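PDB 4ZWN: monoglyceride lipase from Saccharomyces cerevisiae, which hydrolyses monoacylglycerols, with a strong preference for monounsaturated ones, to glycerol and free fatty acids, and also takes part in the breakdown of fatty acid ethyl esters. Local coordinates for residues G47-P52 with R79-L84; K126-C131 with I136-W141. The protein carries 2 engineered substitutions. All coordinates share one frame; numbering follows the deposited sequence.

Contact 1 (G47-P52 with R79-L84); sequences GYMFWP and RLMDHL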
loop_
_atom_site.group_PDB
_atom_site.type_symbol
_atom_site.label_atom_id
_atom_site.label_comp_id
_atom_site.label_asym_id
_atom_site.label_seq_id
_atom_site.Cartn_x
_atom_site.Cartn_y
_atom_site.Cartn_z
ATOM N N GLY A 47 -1.278 -9.084 13.135
ATOM C CA GLY A 47 -0.426 -8.126 13.813
ATOM C C GLY A 47 -0.699 -6.736 13.268
ATOM O O GLY A 47 -0.767 -6.546 12.053
ATOM N N TYR A 48 -0.869 -5.760 14.155
ATOM C CA TYR A 48 -1.172 -4.405 13.714
ATOM C C TYR A 48 -0.543 -3.352 14.614
ATOM O O TYR A 48 -0.081 -3.649 15.715
ATOM C CB TYR A 48 -2.687 -4.187 13.643
ATOM C CG TYR A 48 -3.370 -4.172 14.991
ATOM C CD1 TYR A 48 -3.621 -2.977 15.651
ATOM C CD2 TYR A 48 -3.766 -5.353 15.602
ATOM C CE1 TYR A 48 -4.244 -2.960 16.881
ATOM C CE2 TYR A 48 -4.390 -5.346 16.831
ATOM C CZ TYR A 48 -4.628 -4.147 17.467
ATOM O OH TYR A 48 -5.251 -4.138 18.694
ATOM N N MET A 49 -0.537 -2.116 14.128
ATOM C CA MET A 49 0.034 -0.994 14.857
ATOM C C MET A 49 -0.866 0.225 14.794
ATOM O O MET A 49 -1.442 0.534 13.749
ATOM C CB MET A 49 1.408 -0.629 14.303
ATOM C CG MET A 49 2.535 -1.498 14.791
ATOM S SD MET A 49 4.117 -0.827 14.266
ATOM C CE MET A 49 5.239 -2.000 15.020
ATOM N N PHE A 50 -0.987 0.915 15.921
ATOM C CA PHE A 50 -1.634 2.214 15.937
ATOM C C PHE A 50 -0.606 3.277 16.288
ATOM O O PHE A 50 -0.123 3.332 17.417
ATOM C CB PHE A 50 -2.793 2.249 16.927
ATOM C CG PHE A 50 -3.305 3.632 17.190
ATOM C CD1 PHE A 50 -3.987 4.329 16.206
ATOM C CD2 PHE A 50 -3.087 4.244 18.412
ATOM C CE1 PHE A 50 -4.450 5.609 16.441
ATOM C CE2 PHE A 50 -3.548 5.522 18.654
ATOM C CZ PHE A 50 -4.230 6.208 17.667
ATOM N N TRP A 51 -0.270 4.113 15.313
ATOM C CA TRP A 51 0.749 5.135 15.505
ATOM C C TRP A 51 0.110 6.485 15.810
ATOM O O TRP A 51 -0.466 7.112 14.924
ATOM C CB TRP A 51 1.640 5.239 14.269
ATOM C CG TRP A 51 3.006 5.762 14.564
ATOM C CD1 TRP A 51 3.319 6.960 15.141
ATOM C CD2 TRP A 51 4.250 5.111 14.287
ATOM N NE1 TRP A 51 4.683 7.091 15.246
ATOM C CE2 TRP A 51 5.278 5.970 14.728
ATOM C CE3 TRP A 51 4.596 3.885 13.711
ATOM C CZ2 TRP A 51 6.628 5.641 14.610
ATOM C CZ3 TRP A 51 5.937 3.560 13.593
ATOM C CH2 TRP A 51 6.936 4.435 14.040
ATOM N N PRO A 52 0.217 6.936 17.069
ATOM C CA PRO A 52 -0.433 8.172 17.521
ATOM C C PRO A 52 0.320 9.432 17.106
ATOM O O PRO A 52 1.520 9.375 16.836
ATOM C CB PRO A 52 -0.436 8.020 19.042
ATOM C CG PRO A 52 0.793 7.221 19.325
ATOM C CD PRO A 52 0.974 6.283 18.152
ATOM N N ARG A 79 8.946 4.619 8.378
ATOM C CA ARG A 79 9.391 5.914 7.877
ATOM C C ARG A 79 8.203 6.832 7.599
ATOM O O ARG A 79 8.227 8.016 7.932
ATOM C CB ARG A 79 10.233 5.716 6.614
ATOM C CG ARG A 79 11.115 6.883 6.207
ATOM C CD ARG A 79 11.890 6.513 4.943
ATOM N NE ARG A 79 12.825 7.547 4.508
ATOM C CZ ARG A 79 13.585 7.452 3.419
ATOM N NH1 ARG A 79 13.518 6.370 2.654
ATOM N NH2 ARG A 79 14.410 8.438 3.092
ATOM N N LEU A 80 7.152 6.272 7.008
ATOM C CA LEU A 80 5.963 7.049 6.670
ATOM C C LEU A 80 5.159 7.430 7.911
ATOM O O LEU A 80 4.771 8.585 8.079
ATOM C CB LEU A 80 5.078 6.268 5.700
ATOM C CG LEU A 80 3.758 6.932 5.320
ATOM C CD1 LEU A 80 4.006 8.295 4.679
ATOM C CD2 LEU A 80 2.965 6.025 4.391
ATOM N N MET A 81 4.911 6.448 8.771
ATOM C CA MET A 81 4.133 6.664 9.986
ATOM C C MET A 81 4.821 7.635 10.943
ATOM O O MET A 81 4.158 8.408 11.638
ATOM C CB MET A 81 3.872 5.330 10.688
ATOM C CG MET A 81 2.998 4.385 9.885
ATOM S SD MET A 81 2.513 2.878 10.747
ATOM C CE MET A 81 4.067 1.988 10.779
ATOM N N ASP A 82 6.149 7.595 10.974
ATOM C CA ASP A 82 6.921 8.496 11.822
ATOM C C ASP A 82 6.729 9.949 11.391
ATOM O O ASP A 82 6.469 10.820 12.220
ATOM C CB ASP A 82 8.405 8.125 11.793
ATOM C CG ASP A 82 9.200 8.796 12.904
ATOM O OD1 ASP A 82 8.662 8.928 14.027
ATOM O OD2 ASP A 82 10.361 9.191 12.657
ATOM N N HIS A 83 6.848 10.206 10.091
ATOM C CA HIS A 83 6.676 11.556 9.559
ATOM C C HIS A 83 5.232 12.033 9.685
ATOM O O HIS A 83 4.985 13.207 9.955
ATOM C CB HIS A 83 7.122 11.628 8.095
ATOM C CG HIS A 83 8.607 11.683 7.913
ATOM N ND1 HIS A 83 9.430 10.606 8.166
ATOM C CD2 HIS A 83 9.418 12.686 7.499
ATOM C CE1 HIS A 83 10.682 10.942 7.916
ATOM N NE2 HIS A 83 10.703 12.198 7.510
ATOM N N LEU A 84 4.280 11.127 9.486
ATOM C CA LEU A 84 2.870 11.472 9.653
ATOM C C LEU A 84 2.572 11.845 11.102
ATOM O O LEU A 84 1.807 12.771 11.369
ATOM C CB LEU A 84 1.969 10.317 9.211
ATOM C CG LEU A 84 1.810 10.097 7.706
ATOM C CD1 LEU A 84 1.013 8.832 7.432
ATOM C CD2 LEU A 84 1.143 11.299 7.055
#
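W51 and M81 join strand 44-51 to helix 78-86 on one face of the central sheet of the alpha/beta-hydrolase fold. The axes of strand 47-51 and helix 79-84 run 24° from parallel, 9.9 Å apart at closest approach. M81 carries most of the helix's share of the contact. Its CB sits over one face of the W51 indole, offset toward the rim, with CE3 of W51 3.4 Å from CB of M81. CG only skirts the ring. From there SD stands obliquely to the six-membered ring of W51, a Met-aromatic contact with 5.0 Å from M81 SD to the ring centroid. A bend at chi3 (-72°) turns the methyl back, and M81 CE reaches W51 CE3 at 3.5 Å. M81 CE also approaches M49 SD loosely, at 4.5 Å; M49 and W51 both point from strand 44-51 toward the helix. A long, unbranched thioether can follow the ring in this way, and S91 of the adjacent strand 89-94 and L66 of strand 62-67 also pack on M81.

The indole itself is broad enough to span the gap between strand and helix. A first torsion of -154° swings it away from the strand's own N and across to the helix, where the backbone N of D82 lies over the same face as M81 CB. D82 joins the contact but directs its carboxylate to the N-terminal segment, where Y27, the backbone N of Q30 and T31 bind it. T31 OG1 is also hydrogen-bonded to W51 NE1, while D82 OD1 lies 3.9 Å from W51 CZ2.

Contact 2 (K126-C131 with I136-W141); sequences KNLSEC and IPLFMW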
loop_
_atom_site.group_PDB
_atom_site.type_symbol
_atom_site.label_atom_id
_atom_site.label_comp_id
_atom_site.label_asym_id
_atom_site.label_seq_id
_atom_site.Cartn_x
_atom_site.Cartn_y
_atom_site.Cartn_z
ATOM N N LYS A 126 -13.060 -0.914 12.144
ATOM C CA LYS A 126 -12.398 -0.725 13.430
ATOM C C LYS A 126 -11.910 0.709 13.578
ATOM O O LYS A 126 -12.161 1.363 14.592
ATOM C CB LYS A 126 -11.224 -1.697 13.577
ATOM C CG LYS A 126 -10.429 -1.542 14.868
ATOM C CD LYS A 126 -9.196 -2.442 14.859
ATOM C CE LYS A 126 -8.667 -2.711 16.266
ATOM N NZ LYS A 126 -8.118 -1.496 16.927
ATOM N N ASN A 127 -11.211 1.194 12.556
ATOM C CA ASN A 127 -10.693 2.556 12.564
ATOM C C ASN A 127 -11.807 3.584 12.433
ATOM O O ASN A 127 -11.741 4.661 13.024
ATOM C CB ASN A 127 -9.671 2.745 11.445
ATOM C CG ASN A 127 -8.346 2.085 11.755
ATOM O OD1 ASN A 127 -7.517 2.647 12.467
ATOM N ND2 ASN A 127 -8.138 0.888 11.219
ATOM N N LEU A 128 -12.825 3.238 11.651
ATOM C CA LEU A 128 -13.994 4.088 11.467
ATOM C C LEU A 128 -14.685 4.310 12.808
ATOM O O LEU A 128 -15.163 5.405 13.103
ATOM C CB LEU A 128 -14.958 3.453 10.461
ATOM C CG LEU A 128 -15.565 4.327 9.361
ATOM C CD1 LEU A 128 -14.540 5.301 8.807
ATOM C CD2 LEU A 128 -16.104 3.439 8.251
ATOM N N SER A 129 -14.718 3.261 13.620
ATOM C CA SER A 129 -15.333 3.324 14.937
ATOM C C SER A 129 -14.520 4.204 15.877
ATOM O O SER A 129 -15.075 4.988 16.648
ATOM C CB SER A 129 -15.482 1.920 15.523
ATOM O OG SER A 129 -16.060 1.966 16.815
ATOM N N GLU A 130 -13.200 4.072 15.802
ATOM C CA GLU A 130 -12.303 4.832 16.664
ATOM C C GLU A 130 -12.200 6.293 16.239
ATOM O O GLU A 130 -11.986 7.173 17.072
ATOM C CB GLU A 130 -10.917 4.194 16.678
ATOM C CG GLU A 130 -10.896 2.802 17.274
ATOM C CD GLU A 130 -9.499 2.228 17.358
ATOM O OE1 GLU A 130 -8.534 2.972 17.075
ATOM O OE2 GLU A 130 -9.368 1.035 17.708
ATOM N N CYS A 131 -12.350 6.546 14.942
ATOM C CA CYS A 131 -12.299 7.907 14.420
ATOM C C CYS A 131 -13.643 8.606 14.585
ATOM O O CYS A 131 -13.720 9.833 14.562
ATOM C CB CYS A 131 -11.887 7.906 12.947
ATOM S SG CYS A 131 -10.153 7.478 12.666
ATOM N N ILE A 136 -12.632 12.570 13.516
ATOM C CA ILE A 136 -11.524 12.782 12.589
ATOM C C ILE A 136 -11.679 11.938 11.324
ATOM O O ILE A 136 -12.201 10.824 11.372
ATOM C CB ILE A 136 -10.163 12.466 13.249
ATOM C CG1 ILE A 136 -10.078 10.992 13.634
ATOM C CG2 ILE A 136 -9.943 13.352 14.466
ATOM C CD1 ILE A 136 -8.727 10.587 14.159
ATOM N N PRO A 137 -11.226 12.477 10.183
ATOM C CA PRO A 137 -11.357 11.795 8.892
ATOM C C PRO A 137 -10.419 10.599 8.754
ATOM O O PRO A 137 -9.309 10.611 9.295
ATOM C CB PRO A 137 -10.995 12.887 7.885
ATOM C CG PRO A 137 -10.071 13.783 8.636
ATOM C CD PRO A 137 -10.588 13.798 10.044
ATOM N N LEU A 138 -10.873 9.577 8.034
ATOM C CA LEU A 138 -10.071 8.387 7.782
ATOM C C LEU A 138 -9.669 8.305 6.317
ATOM O O LEU A 138 -10.523 8.211 5.435
ATOM C CB LEU A 138 -10.836 7.126 8.181
ATOM C CG LEU A 138 -10.094 5.805 7.967
ATOM C CD1 LEU A 138 -8.843 5.741 8.834
ATOM C CD2 LEU A 138 -11.008 4.623 8.247
ATOM N N PHE A 139 -8.364 8.344 6.064
ATOM C CA PHE A 139 -7.838 8.248 4.708
ATOM C C PHE A 139 -7.252 6.864 4.458
ATOM O O PHE A 139 -6.869 6.166 5.397
ATOM C CB PHE A 139 -6.779 9.327 4.462
ATOM C CG PHE A 139 -7.320 10.730 4.499
ATOM C CD1 PHE A 139 -7.388 11.433 5.692
ATOM C CD2 PHE A 139 -7.756 11.348 3.340
ATOM C CE1 PHE A 139 -7.885 12.722 5.729
ATOM C CE2 PHE A 139 -8.256 12.636 3.369
ATOM C CZ PHE A 139 -8.319 13.326 4.565
ATOM N N MET A 140 -7.186 6.471 3.189
ATOM C CA MET A 140 -6.669 5.158 2.824
ATOM C C MET A 140 -5.458 5.274 1.899
ATOM O O MET A 140 -5.504 5.955 0.875
ATOM C CB MET A 140 -7.768 4.315 2.166
ATOM C CG MET A 140 -7.325 2.916 1.755
ATOM S SD MET A 140 -8.687 1.886 1.165
ATOM C CE MET A 140 -9.644 1.695 2.666
ATOM N N TRP A 141 -4.377 4.599 2.277
ATOM C CA TRP A 141 -3.115 4.640 1.547
ATOM C C TRP A 141 -2.666 3.223 1.218
ATOM O O TRP A 141 -2.845 2.310 2.020
ATOM C CB TRP A 141 -2.050 5.361 2.377
ATOM C CG TRP A 141 -0.660 5.379 1.797
ATOM C CD1 TRP A 141 -0.088 6.392 1.083
ATOM C CD2 TRP A 141 0.341 4.358 1.916
ATOM N NE1 TRP A 141 1.201 6.060 0.739
ATOM C CE2 TRP A 141 1.489 4.817 1.238
ATOM C CE3 TRP A 141 0.376 3.097 2.523
ATOM C CZ2 TRP A 141 2.660 4.063 1.150
ATOM C CZ3 TRP A 141 1.541 2.348 2.435
ATOM C CH2 TRP A 141 2.666 2.834 1.754
#
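The end of helix 113-134 and the start of strand 138-143 form an alpha-beta connection of the alpha/beta-hydrolase fold, in which the chain turns back to enter the sheet at the strand leading to the GXSXG motif. The axes of helix 126-131 and strand 138-141 run 150° apart in direction, with 9.8 Å between them at closest approach. C131 and I136 meet where the chain reverses: the backbone N of I136 gives a hydrogen bond of 3.1 Å to the carbonyl O of C131, fairly straight at 161°.

Beside this bond, the small C131 side chain lets the returning chain come close, and its CB lies 3.6 Å from I136 CG1. The isoleucine's CG1 stands between its own backbone N and carbonyl carbon (chi1 63°), which brings this branch alongside the cysteine. SG of C131 consequently touches both CG1 and CD1 of I136, while R63 on strand 62-67 also packs against the cysteine.

Farther along, L138 points from the strand toward the helix. Its CD2 methyl meets L128 CD1 at 3.6 Å, where the two leucine side chains cross at about a right angle, and lies 3.9 Å from N127 CB. The other methyl, CD1, lies 4.1 Å from N127 CB and a looser 4.4 Å from C131 SG. A forked leucine suits this place because its two methyls share N127 CB, while CD2 also reaches L128 and CD1 reaches toward C131 SG. N127 offers L138 its CB, while its amide is held elsewhere: ND2 is hydrogen-bonded to the carbonyl O of F123, one turn back on the helix, and OD1 to R63 NH1.

In the fold
The two segments of contact 1 both precede those of contact 2 in the sequence, and the contact centres are about 14 Å apart. Both pack a helix on the same mixed sheet, whose strands 44-51 and 138-143 are separated in the sheet order by strands 89-94 and 62-67. Helices 78-86 and 113-134 lie on opposite faces of the sheet, giving the layered alpha/beta-hydrolase core. The contacts touch directly where L80 CD2 packs on W141 CE2 at 3.7 Å, and Y48 CE1 lies 4.1 Å from K126 NZ. Strand 138-143 leads into the probable nucleophile elbow with S144, the inferred nucleophile, so contact 2 packs the first part of the strand that leads to it, although neither contact lies at the active site.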